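PDB 2RBC: sugar kinase from Agrobacterium tumefaciens, which probably transfers a phosphate group from ATP to a sugar or related substrate, as a member of the ribokinase (pfkB) family of carbohydrate kinases. Local coordinates for residues G189-V194 against A214-G219; I207-P212 against I239-G244. One frame throughout, in Å; residues are numbered along the deposited sequence. Where two conformers were deposited one is given.

Contact 1 (G189-V194 against A214-G219); sequences GDVAPV and ATRLTG. With SO4 (sulfate ion), chain E.
R216 and V194 meet at a sulfate oxygen, O4, at which R216 NH1 and V194 N both point. R216 NH1 gives it a hydrogen bond of 3.2 Å (N-H...O 150°), while the modelled separation of V194 N from O4 is too short to be taken literally. The ion, probably from the crystallisation liquor, sits at the N-terminus of helix 194-200, whose N-cap position is P193. Here the loop leaving strand 185-189 begins the helix of a beta-alpha-beta crossover in the ribokinase-like fold. An arginine together with a helix N-terminus would probably favour an anion here.

R216 reaches across from helix 211-218, extended through chi1 and chi2, then bent at chi3 (-53°), which turns the guanidinium alongside the A192 carbonyl, near SO4 O4. Its apolar part is used too: R216 CG and V194 CG1 lie 3.5 Å apart, and both methyls of the valine also lie against the sulfate. The guanidinium has A192 N over one face and P193 CA near its edge. V191 CG1 comes to 3.3 Å from R216 NH2, the two side chains crossing nearly at right angles. R216 NH1 is also 2.7 Å from A192 O, but the angle is too poor for a hydrogen bond.

D190 OD1 braces the loop, accepting V191 N at 2.8 Å on the anti side of the carboxylate and also bonding S210 OG, at the start of helix 211-218. Near that helix's end, A214 O is gripped twice, by T218 N and T218 OG1, from opposite faces of its carbonyl plane.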
# COMPACT_ATOMS: atom_id res chain seq x y z
N GLY A 189 1.70 -11.48 24.48
CA GLY A 189 3.12 -11.30 24.63
C GLY A 189 3.78 -11.72 23.34
O GLY A 189 4.31 -12.84 23.22
N ASP A 190 3.71 -10.83 22.36
CA ASP A 190 4.38 -11.05 21.09
C ASP A 190 5.72 -10.31 21.05
O ASP A 190 6.11 -9.65 21.97
CB ASP A 190 3.49 -10.57 19.96
CG ASP A 190 3.65 -11.38 18.69
OD1 ASP A 190 4.70 -12.03 18.45
OD2 ASP A 190 2.64 -11.41 17.96
N VAL A 191 6.42 -10.46 19.94
CA VAL A 191 7.77 -9.96 19.79
C VAL A 191 7.82 -8.46 20.02
O VAL A 191 6.98 -7.69 19.54
CB VAL A 191 8.32 -10.36 18.40
CG1 VAL A 191 9.60 -9.66 18.16
CG2 VAL A 191 8.51 -11.89 18.35
N ALA A 192 8.77 -8.08 20.84
CA ALA A 192 8.99 -6.71 21.22
C ALA A 192 10.32 -6.74 21.89
O ALA A 192 10.83 -7.82 22.20
CB ALA A 192 7.93 -6.22 22.23
N PRO A 193 10.89 -5.56 22.16
CA PRO A 193 12.07 -5.52 22.99
C PRO A 193 11.80 -6.23 24.30
O PRO A 193 10.68 -6.17 24.82
CB PRO A 193 12.28 -4.03 23.21
CG PRO A 193 11.66 -3.38 22.01
CD PRO A 193 10.48 -4.23 21.69
N VAL A 194 12.82 -6.92 24.81
CA VAL A 194 12.70 -7.69 26.05
C VAL A 194 12.27 -6.82 27.19
O VAL A 194 11.54 -7.25 28.04
CB VAL A 194 13.99 -8.45 26.50
CG1 VAL A 194 14.13 -9.75 25.74
CG2 VAL A 194 15.21 -7.56 26.37
N ALA A 214 8.59 -15.79 23.57
CA ALA A 214 9.03 -16.64 24.67
C ALA A 214 10.48 -17.08 24.51
O ALA A 214 11.21 -17.16 25.51
CB ALA A 214 8.12 -17.83 24.79
N THR A 215 10.88 -17.34 23.27
CA THR A 215 12.26 -17.70 22.94
C THR A 215 13.19 -16.57 23.35
O THR A 215 14.21 -16.79 23.98
CB THR A 215 12.41 -17.96 21.43
OG1 THR A 215 11.48 -19.00 21.03
CG2 THR A 215 13.80 -18.35 21.08
N ARG A 216 12.82 -15.35 22.99
CA ARG A 216 13.65 -14.22 23.31
C ARG A 216 13.74 -13.98 24.80
O ARG A 216 14.81 -13.67 25.32
CB ARG A 216 13.14 -12.93 22.65
CG ARG A 216 14.13 -11.78 22.91
CD ARG A 216 13.73 -10.42 22.30
NE ARG A 216 13.42 -10.48 20.88
CZ ARG A 216 13.08 -9.43 20.14
NH1 ARG A 216 13.01 -8.21 20.67
NH2 ARG A 216 12.81 -9.60 18.85
N LEU A 217 12.61 -14.13 25.48
CA LEU A 217 12.54 -13.82 26.90
C LEU A 217 13.32 -14.83 27.75
O LEU A 217 13.92 -14.44 28.76
CB LEU A 217 11.06 -13.71 27.35
CG LEU A 217 10.75 -13.07 28.71
CD1 LEU A 217 11.32 -11.64 28.85
CD2 LEU A 217 9.23 -13.07 28.92
N THR A 218 13.31 -16.10 27.35
CA THR A 218 13.92 -17.19 28.13
C THR A 218 15.26 -17.56 27.62
O THR A 218 16.07 -18.14 28.34
CB THR A 218 13.07 -18.48 28.10
OG1 THR A 218 13.08 -19.06 26.77
CG2 THR A 218 11.65 -18.20 28.58
N GLY A 219 15.50 -17.25 26.36
CA GLY A 219 16.70 -17.67 25.69
C GLY A 219 16.80 -19.18 25.48
O GLY A 219 17.91 -19.69 25.28
S SO4 E . 15.87 -6.88 22.75
O1 SO4 E . 16.89 -7.93 22.71
O2 SO4 E . 16.29 -5.80 23.64
O3 SO4 E . 15.62 -6.35 21.41
O4 SO4 E . 14.66 -7.46 23.29

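Contact 2 (I207-P212 against I239-G244); sequences IVFSEP and IAVTAG
Strands 207-210 and 239-242 run parallel, their axes 4.6 Å apart at closest and inclined by 25°, as neighbours in the central sheet of the ribokinase-like fold. I207 pairs with I239, V208 with A240 and F209 with V241. Three hydrogen bonds alternate in direction: A240 N to I207 O (2.9 Å, nearly straight at 170°), F209 N to A240 O (2.8 Å) and T242 N to F209 O (2.9 Å). A CA-H...O contact from V241 CA adds to the load on F209 O.

Side chains fall on two faces. On the face of I207, F209, I239 and V241, the two isoleucines lie side by side pointing the same way, their CD1 methyls 3.8 Å apart. With CG beside its backbone N (chi1 -67°), F209 lays its ring back over I207, whose CG2 methyl stands over the centre of one face; the CG2 methyl of I239 lies in plane at the edge, 3.9 Å from F209 CE2. Helix 223-233 packs on this side through L230 against F209 and L227 against V241.

The opposite face holds V208, A240 and T242. V208 CG1 touches T242 CG2 at 3.6 Å, and F278 of helix 274-287 lies against both residues. S210 N-caps helix 211-218: its OG bonds A213 N and also pairs with D190 OD1. E211 extends its chain to set OE1 3.7 Å from A243 CB.

Alternate backbone groups bond across this pair and others turn to neighbouring strands, leaving apolar side chains to both helix layers. Polarity gathers at the C-terminal ends, where a bound ethanediol near T242 is consistent with the nucleotide side of a pfkB kinase.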
# COMPACT_ATOMS: atom_id res chain seq x y z
N ILE A 207 -0.91 -14.39 30.53
CA ILE A 207 -0.08 -14.02 29.38
C ILE A 207 -0.07 -15.15 28.35
O ILE A 207 0.11 -16.31 28.72
CB ILE A 207 1.39 -13.72 29.76
CG1 ILE A 207 1.51 -12.75 30.95
CG2 ILE A 207 2.18 -13.25 28.53
CD1 ILE A 207 2.95 -12.62 31.51
N VAL A 208 -0.27 -14.81 27.08
CA VAL A 208 -0.15 -15.78 26.01
C VAL A 208 0.98 -15.27 25.16
O VAL A 208 0.83 -14.26 24.48
CB VAL A 208 -1.42 -15.94 25.15
CG1 VAL A 208 -1.20 -17.04 24.09
CG2 VAL A 208 -2.66 -16.16 26.04
N PHE A 209 2.13 -15.93 25.28
CA PHE A 209 3.31 -15.60 24.49
C PHE A 209 3.29 -16.36 23.15
O PHE A 209 2.84 -17.50 23.08
CB PHE A 209 4.62 -16.02 25.21
CG PHE A 209 4.92 -15.27 26.48
CD1 PHE A 209 5.46 -13.98 26.43
CD2 PHE A 209 4.75 -15.89 27.73
CE1 PHE A 209 5.80 -13.31 27.62
CE2 PHE A 209 5.07 -15.24 28.92
CZ PHE A 209 5.59 -13.94 28.88
N SER A 210 3.81 -15.72 22.09
CA SER A 210 4.08 -16.40 20.84
C SER A 210 5.39 -17.12 21.06
O SER A 210 6.19 -16.74 21.92
CB SER A 210 4.25 -15.38 19.70
OG SER A 210 5.32 -14.52 20.00
N GLU A 211 5.64 -18.16 20.28
CA GLU A 211 6.92 -18.85 20.40
C GLU A 211 8.18 -17.93 20.28
O GLU A 211 9.10 -17.97 21.11
CB GLU A 211 6.96 -20.01 19.40
CG GLU A 211 8.30 -20.68 19.37
CD GLU A 211 8.26 -22.01 18.64
OE1 GLU A 211 7.20 -22.39 18.10
OE2 GLU A 211 9.33 -22.66 18.63
N PRO A 212 8.22 -17.08 19.26
CA PRO A 212 9.36 -16.17 19.18
C PRO A 212 9.54 -15.24 20.38
O PRO A 212 10.67 -14.97 20.78
CB PRO A 212 9.07 -15.35 17.93
CG PRO A 212 8.05 -16.03 17.22
CD PRO A 212 7.30 -16.90 18.14
N ILE A 239 0.21 -18.63 32.37
CA ILE A 239 1.17 -18.47 31.28
C ILE A 239 0.96 -19.53 30.21
O ILE A 239 1.02 -20.72 30.49
CB ILE A 239 2.62 -18.65 31.76
CG1 ILE A 239 2.95 -17.70 32.95
CG2 ILE A 239 3.61 -18.49 30.59
CD1 ILE A 239 3.00 -16.24 32.60
N ALA A 240 0.75 -19.08 28.97
CA ALA A 240 0.68 -19.96 27.82
C ALA A 240 1.73 -19.57 26.78
O ALA A 240 2.06 -18.40 26.64
CB ALA A 240 -0.77 -19.93 27.19
N VAL A 241 2.25 -20.55 26.06
CA VAL A 241 3.06 -20.27 24.88
C VAL A 241 2.42 -21.01 23.73
O VAL A 241 2.22 -22.24 23.82
CB VAL A 241 4.53 -20.68 25.04
CG1 VAL A 241 5.34 -20.26 23.78
CG2 VAL A 241 5.17 -20.06 26.32
N THR A 242 2.06 -20.27 22.67
CA THR A 242 1.48 -20.90 21.46
C THR A 242 2.59 -21.26 20.49
O THR A 242 3.62 -20.57 20.44
CB THR A 242 0.46 -20.01 20.77
OG1 THR A 242 1.11 -18.79 20.38
CG2 THR A 242 -0.71 -19.71 21.72
N ALA A 243 2.39 -22.35 19.74
CA ALA A 243 3.37 -22.86 18.78
C ALA A 243 2.72 -23.20 17.43
O ALA A 243 3.15 -24.12 16.74
CB ALA A 243 4.13 -24.10 19.38
N GLY A 244 1.68 -22.45 17.06
CA GLY A 244 0.92 -22.71 15.84
C GLY A 244 0.42 -24.13 15.70
O GLY A 244 -0.23 -24.67 16.59

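Overall arrangement
Contact 2 is a buried core pairing inside the central sheet, built from backbone hydrogen bonds and apolar packing. Contact 1 lies nearer the surface, about 10 Å from it between centres, and has no hydrogen bond directly between its segments, relying on one long arginine, valine packing and a shared anion. Both use helix 211-218, which contact 2 begins and contact 1 ends. Their segments alternate along the chain, and they touch: G189 N probably bonds V208 O, continuing the sheet, while V191 CG2 packs on P212 CB. The ordered pairing of strands thus gives way, at the C-terminal ends of the strands, to a loop whose contacts are side-chain and ligand mediated.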